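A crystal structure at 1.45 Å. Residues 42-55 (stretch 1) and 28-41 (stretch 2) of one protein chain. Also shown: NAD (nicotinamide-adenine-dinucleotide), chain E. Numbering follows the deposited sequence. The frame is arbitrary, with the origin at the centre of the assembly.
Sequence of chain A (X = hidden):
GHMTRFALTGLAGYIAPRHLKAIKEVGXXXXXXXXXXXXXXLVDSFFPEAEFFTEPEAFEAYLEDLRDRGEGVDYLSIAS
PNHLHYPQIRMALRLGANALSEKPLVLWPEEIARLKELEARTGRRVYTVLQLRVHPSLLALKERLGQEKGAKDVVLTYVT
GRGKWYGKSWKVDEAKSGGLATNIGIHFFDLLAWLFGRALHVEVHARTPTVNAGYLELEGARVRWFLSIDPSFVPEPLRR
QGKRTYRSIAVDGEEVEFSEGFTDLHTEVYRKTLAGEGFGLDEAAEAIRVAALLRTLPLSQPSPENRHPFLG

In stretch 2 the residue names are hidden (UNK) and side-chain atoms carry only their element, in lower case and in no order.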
# COMPACT_ATOMS: atom_id res chain seq x y z
N LEU A 42 5.58 18.34 -3.07
CA LEU A 42 6.67 19.11 -3.63
C LEU A 42 6.43 19.53 -5.08
O LEU A 42 6.98 20.53 -5.52
CB LEU A 42 7.99 18.33 -3.59
CG LEU A 42 9.18 19.01 -2.93
CD1 LEU A 42 10.45 18.26 -3.36
CD2 LEU A 42 9.28 20.49 -3.27
N VAL A 43 5.63 18.77 -5.81
CA VAL A 43 5.48 18.97 -7.25
C VAL A 43 4.87 20.35 -7.56
O VAL A 43 5.16 20.95 -8.61
CB VAL A 43 4.67 17.84 -7.91
CG1 VAL A 43 3.17 17.84 -7.50
CG2 VAL A 43 4.70 17.95 -9.44
N ASP A 44 4.06 20.89 -6.65
CA ASP A 44 3.46 22.20 -6.93
C ASP A 44 4.48 23.33 -6.98
O ASP A 44 4.21 24.35 -7.60
CB ASP A 44 2.40 22.56 -5.88
CG ASP A 44 1.12 21.78 -6.05
OD1 ASP A 44 0.96 21.11 -7.08
OD2 ASP A 44 0.21 21.83 -5.18
N SER A 45 5.64 23.15 -6.37
CA SER A 45 6.66 24.20 -6.44
C SER A 45 7.38 24.18 -7.79
O SER A 45 8.16 25.09 -8.06
CB SER A 45 7.66 24.06 -5.29
OG SER A 45 8.39 22.85 -5.43
N PHE A 46 7.12 23.17 -8.62
CA PHE A 46 7.75 23.07 -9.94
C PHE A 46 6.73 23.20 -11.07
O PHE A 46 6.93 23.96 -12.03
CB PHE A 46 8.48 21.72 -10.12
CG PHE A 46 9.71 21.57 -9.26
CD1 PHE A 46 10.98 21.92 -9.73
CD2 PHE A 46 9.59 21.07 -7.98
CE1 PHE A 46 12.09 21.77 -8.94
CE2 PHE A 46 10.70 20.92 -7.16
CZ PHE A 46 11.95 21.27 -7.65
N PHE A 47 5.71 22.35 -11.02
CA PHE A 47 4.73 22.22 -12.09
C PHE A 47 3.35 22.12 -11.49
O PHE A 47 2.75 21.04 -11.43
CB PHE A 47 5.03 20.99 -12.99
CG PHE A 47 6.30 21.13 -13.79
CD1 PHE A 47 6.31 21.93 -14.92
CD2 PHE A 47 7.48 20.53 -13.35
CE1 PHE A 47 7.51 22.09 -15.65
CE2 PHE A 47 8.67 20.68 -14.05
CZ PHE A 47 8.68 21.46 -15.20
N PRO A 48 2.82 23.28 -11.05
CA PRO A 48 1.56 23.28 -10.31
C PRO A 48 0.31 22.93 -11.12
O PRO A 48 -0.74 22.76 -10.52
CB PRO A 48 1.47 24.73 -9.80
CG PRO A 48 2.24 25.53 -10.78
CD PRO A 48 3.41 24.62 -11.15
N GLU A 49 0.41 22.71 -12.43
CA GLU A 49 -0.73 22.31 -13.28
C GLU A 49 -0.69 20.87 -13.84
O GLU A 49 -1.59 20.38 -14.53
CB GLU A 49 -0.93 23.35 -14.40
CG GLU A 49 -1.62 24.61 -13.85
CD GLU A 49 -1.67 25.80 -14.79
OE1 GLU A 49 -1.25 25.70 -15.96
OE2 GLU A 49 -2.13 26.87 -14.33
N ALA A 50 0.37 20.13 -13.46
CA ALA A 50 0.52 18.77 -13.94
C ALA A 50 -0.60 17.87 -13.45
O ALA A 50 -1.03 17.96 -12.29
CB ALA A 50 1.87 18.18 -13.49
N GLU A 51 -1.07 16.97 -14.29
CA GLU A 51 -2.02 15.95 -13.92
C GLU A 51 -1.30 14.93 -13.01
O GLU A 51 -0.09 14.76 -13.10
CB GLU A 51 -2.68 15.20 -15.10
CG GLU A 51 -3.52 16.01 -16.10
CD GLU A 51 -4.65 16.84 -15.55
OE1 GLU A 51 -4.86 17.94 -16.12
OE2 GLU A 51 -5.36 16.37 -14.63
N PHE A 52 -2.08 14.18 -12.24
CA PHE A 52 -1.48 13.22 -11.32
C PHE A 52 -2.35 11.97 -11.23
O PHE A 52 -3.58 12.05 -11.17
CB PHE A 52 -1.27 13.83 -9.90
CG PHE A 52 -0.71 12.82 -8.92
CD1 PHE A 52 0.64 12.49 -9.00
CD2 PHE A 52 -1.54 12.06 -8.09
CE1 PHE A 52 1.18 11.52 -8.17
CE2 PHE A 52 -1.00 11.08 -7.24
CZ PHE A 52 0.36 10.81 -7.30
N PHE A 53 -1.73 10.79 -11.25
CA PHE A 53 -2.40 9.53 -11.18
C PHE A 53 -1.74 8.62 -10.14
O PHE A 53 -0.49 8.64 -10.05
CB PHE A 53 -2.31 8.81 -12.55
CG PHE A 53 -3.02 9.58 -13.64
CD1 PHE A 53 -4.33 9.27 -13.94
CD2 PHE A 53 -2.35 10.63 -14.27
CE1 PHE A 53 -5.01 10.04 -14.91
CE2 PHE A 53 -3.05 11.42 -15.23
CZ PHE A 53 -4.38 11.10 -15.49
N THR A 54 -2.56 7.86 -9.42
CA THR A 54 -2.05 6.77 -8.60
C THR A 54 -2.16 5.39 -9.28
O THR A 54 -1.49 4.45 -8.86
CB THR A 54 -2.80 6.67 -7.24
OG1 THR A 54 -4.20 6.46 -7.53
CG2 THR A 54 -2.58 7.93 -6.40
N GLU A 55 -3.00 5.24 -10.31
CA GLU A 55 -3.25 3.94 -10.95
C GLU A 55 -2.55 3.95 -12.32
O GLU A 55 -2.82 4.79 -13.20
CB GLU A 55 -4.76 3.76 -11.24
CG GLU A 55 -5.61 4.12 -10.01
CD GLU A 55 -5.23 3.33 -8.79
OE1 GLU A 55 -5.15 3.93 -7.70
OE2 GLU A 55 -4.99 2.12 -8.87
N UNK A 28 11.32 22.00 -20.39
CA UNK A 28 10.30 21.01 -20.69
C UNK A 28 9.04 21.34 -19.89
O UNK A 28 9.11 22.18 -19.02
N UNK A 29 7.96 20.62 -20.15
CA UNK A 29 6.81 20.74 -19.26
C UNK A 29 6.45 19.35 -18.76
O UNK A 29 6.38 18.40 -19.54
c UNK A 29 5.24 20.62 -21.22
c UNK A 29 4.44 21.58 -19.04
c UNK A 29 5.63 21.42 -20.01
N UNK A 30 6.14 19.29 -17.46
CA UNK A 30 5.63 18.07 -16.87
C UNK A 30 4.13 18.07 -17.10
O UNK A 30 3.41 18.88 -16.48
c UNK A 30 5.48 16.77 -14.70
c UNK A 30 6.17 15.51 -15.29
c UNK A 30 5.98 18.04 -15.38
c UNK A 30 5.65 16.83 -13.16
N UNK A 31 3.67 17.18 -17.95
CA UNK A 31 2.25 17.10 -18.29
C UNK A 31 1.49 16.26 -17.24
O UNK A 31 0.36 16.60 -16.90
c UNK A 31 2.78 17.40 -20.72
c UNK A 31 0.60 16.34 -20.08
c UNK A 31 2.07 16.49 -19.70
N UNK A 32 2.08 15.17 -16.76
CA UNK A 32 1.36 14.23 -15.92
C UNK A 32 2.41 13.40 -15.20
O UNK A 32 3.53 13.20 -15.69
c UNK A 32 0.46 13.33 -16.71
N UNK A 33 2.05 12.97 -14.00
CA UNK A 33 2.90 12.03 -13.25
C UNK A 33 2.09 10.88 -12.72
O UNK A 33 0.87 10.97 -12.57
o UNK A 33 4.18 13.96 -12.28
c UNK A 33 3.52 12.74 -12.03
N UNK A 34 2.81 9.80 -12.38
CA UNK A 34 2.26 8.58 -11.83
C UNK A 34 3.06 8.24 -10.58
O UNK A 34 4.29 8.13 -10.64
c UNK A 34 2.11 6.00 -12.28
c UNK A 34 0.65 5.84 -11.82
c UNK A 34 2.43 7.39 -12.80
c UNK A 34 2.46 4.95 -13.37
N UNK A 35 2.36 7.96 -9.47
CA UNK A 35 3.00 7.28 -8.32
C UNK A 35 1.85 6.74 -7.48
O UNK A 35 0.91 7.50 -7.20
c UNK A 35 3.82 8.26 -7.45
o UNK A 35 6.00 7.95 -6.58
o UNK A 35 4.38 6.64 -5.87
c UNK A 35 4.82 7.57 -6.54
N UNK A 36 1.88 5.46 -7.11
CA UNK A 36 0.85 4.89 -6.24
C UNK A 36 0.85 5.58 -4.87
O UNK A 36 -0.22 5.54 -4.23
c UNK A 36 2.16 3.18 -7.38
c UNK A 36 2.90 4.49 -7.54
c UNK A 36 1.24 3.42 -6.10
N UNK A 37 1.96 6.20 -4.49
CA UNK A 37 2.00 7.01 -3.26
C UNK A 37 1.70 8.44 -3.56
O UNK A 37 2.08 9.00 -4.59
c UNK A 37 3.35 6.89 -2.60
N UNK A 38 1.03 9.10 -2.61
CA UNK A 38 0.57 10.45 -2.90
C UNK A 38 1.31 11.52 -2.10
O UNK A 38 0.88 12.69 -2.10
o UNK A 38 -1.12 10.47 -1.23
c UNK A 38 -0.92 10.63 -2.64
c UNK A 38 -1.77 9.59 -3.32
N UNK A 39 2.42 11.11 -1.48
CA UNK A 39 3.26 12.10 -0.81
C UNK A 39 4.15 12.92 -1.73
O UNK A 39 5.37 12.77 -1.75
n UNK A 39 4.54 9.45 -0.90
c UNK A 39 4.00 11.43 0.39
c UNK A 39 4.94 10.30 0.00
o UNK A 39 6.00 10.16 0.60
N UNK A 40 3.49 13.69 -2.60
CA UNK A 40 4.11 14.32 -3.76
C UNK A 40 3.94 15.82 -3.76
O UNK A 40 4.22 16.50 -4.76
c UNK A 40 2.02 14.17 -5.23
c UNK A 40 3.51 13.75 -5.07
c UNK A 40 3.65 12.24 -5.16
N UNK A 41 3.53 16.40 -2.64
CA UNK A 41 3.25 17.85 -2.61
C UNK A 41 4.34 18.81 -3.08
O UNK A 41 4.08 19.95 -3.48
PA NAD E . 12.23 5.66 -3.69
O1A NAD E . 12.55 6.87 -2.89
O2A NAD E . 11.84 4.33 -3.03
O5B NAD E . 11.06 6.20 -4.61
C5B NAD E . 10.47 5.23 -5.44
C4B NAD E . 9.10 5.77 -5.91
O4B NAD E . 8.53 4.91 -6.92
C3B NAD E . 8.11 5.72 -4.71
O3B NAD E . 7.52 7.01 -4.46
C2B NAD E . 7.09 4.64 -5.10
O2B NAD E . 5.76 4.85 -4.59
C1B NAD E . 7.12 4.86 -6.64
N9A NAD E . 6.53 3.68 -7.34
C8A NAD E . 6.31 2.39 -7.00
N7A NAD E . 5.69 1.74 -7.99
C5A NAD E . 5.42 2.65 -8.98
C6A NAD E . 4.77 2.60 -10.27
N6A NAD E . 4.20 1.44 -10.70
N1A NAD E . 4.79 3.77 -10.90
C2A NAD E . 5.30 4.94 -10.55
N3A NAD E . 5.90 5.02 -9.33
C4A NAD E . 5.97 3.89 -8.61
O3 NAD E . 13.46 5.36 -4.67
PN NAD E . 14.48 6.29 -5.38
O1N NAD E . 15.77 6.32 -4.57
O2N NAD E . 13.83 7.60 -5.75
O5D NAD E . 14.91 5.44 -6.66
C5D NAD E . 14.07 5.62 -7.77
C4D NAD E . 14.87 5.15 -8.99
O4D NAD E . 15.93 6.13 -9.15
C3D NAD E . 15.53 3.77 -8.89
O3D NAD E . 15.59 3.24 -10.25
C2D NAD E . 16.96 4.14 -8.47
O2D NAD E . 17.92 3.19 -8.92
C1D NAD E . 17.23 5.52 -9.10
N1N NAD E . 18.20 6.31 -8.36
C2N NAD E . 19.19 6.89 -9.01
C3N NAD E . 20.16 7.68 -8.42
C7N NAD E . 21.24 8.17 -9.30
O7N NAD E . 21.08 8.29 -10.54
N7N NAD E . 22.31 8.60 -8.66
C4N NAD E . 20.06 7.89 -7.04
C5N NAD E . 18.95 7.35 -6.40
C6N NAD E . 18.00 6.56 -7.06
O HOH W 1 1.95 15.33 -11.24
O HOH W 2 6.59 15.73 -1.97

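Position 28 has no side-chain atoms, and its backbone O lies 3.7 Å from Phe-47 CE1; it is Gly-28. Position 29 carries three carbons, one bearing two others, and its CA sits 3.9 Å from Phe-47 CE1: the beta-branched Val-29.

Position 30 has four carbons forked at the second and points toward stretch 1. Its CB lies over one face of the Phe-47 ring, 3.5 Å from Phe-47 CG, in a CH-pi contact. This is Leu-30, whose CD2 also reaches Ala-50 CB and Val-43 CG2, both at 4.0 Å. Position 31 again shows one carbon carrying two, directed away, so only its backbone serves the contact: its O accepts from Glu-51 N at 3.0 Å. It is Val-31.

Position 32 has one carbon, a CB 4.0 Å from Glu-51 CB and 4.3 Å from Phe-53 CE2, at that ring's edge; it is Ala-32. Position 33 has a carbon then an oxygen, the CB 4.2 Å from Phe-52 CD1. This is Ser-33, and a water joins its OG to Glu-51 O, 2.8 Å from each. Position 34, four carbons forked at the second, is Leu-34; its CD1 lies 3.8 Å from Thr-54 C and 4.3 Å from Phe-53 CB.

Position 35 has two carbons, the second bearing two oxygens, with the CB 4.3 Å from Phe-52 CE1. It is Asp-35, its carboxylate turned to the NAD ribose: O2B donates to OD1 at 2.6 Å and O3B to OD2 at 2.8 Å. Position 36 closes three carbons onto its own N, and its CA meets Thr-54 O at 3.5 Å: Pro-36. Position 37, one carbon pointing away, is Ala-37, whose N donates to Asp-35 OD1 at 2.8 Å.

Position 38 has a carbon bearing one oxygen and one carbon, a methyl 3.6 Å from Thr-54 CG2; it is Thr-38. Position 39, two carbons, the second with oxygen and nitrogen, touches nothing on stretch 1: Asn-39. Position 40, one carbon carrying two, is Val-40, with CG2 over a face of the Phe-52 ring. Position 41, bare, is Gly-41, bonded directly to Leu-42.

The contact works by parallel pairing. Ser-33 N donates to Glu-51 O and Phe-53 N to Ser-33 O, both at 2.9 Å, and Asp-35 N to Phe-53 O at 3.0 Å. Phe-52 shares its sheet face with Ser-33, whereas Glu-51 and Phe-53 share the other with Ala-32 and Leu-34. At the chain junction, Val-43 N donates to Val-40 O at 2.9 Å.

Stretch 2 (28-41) GVLVASLDPATNVG
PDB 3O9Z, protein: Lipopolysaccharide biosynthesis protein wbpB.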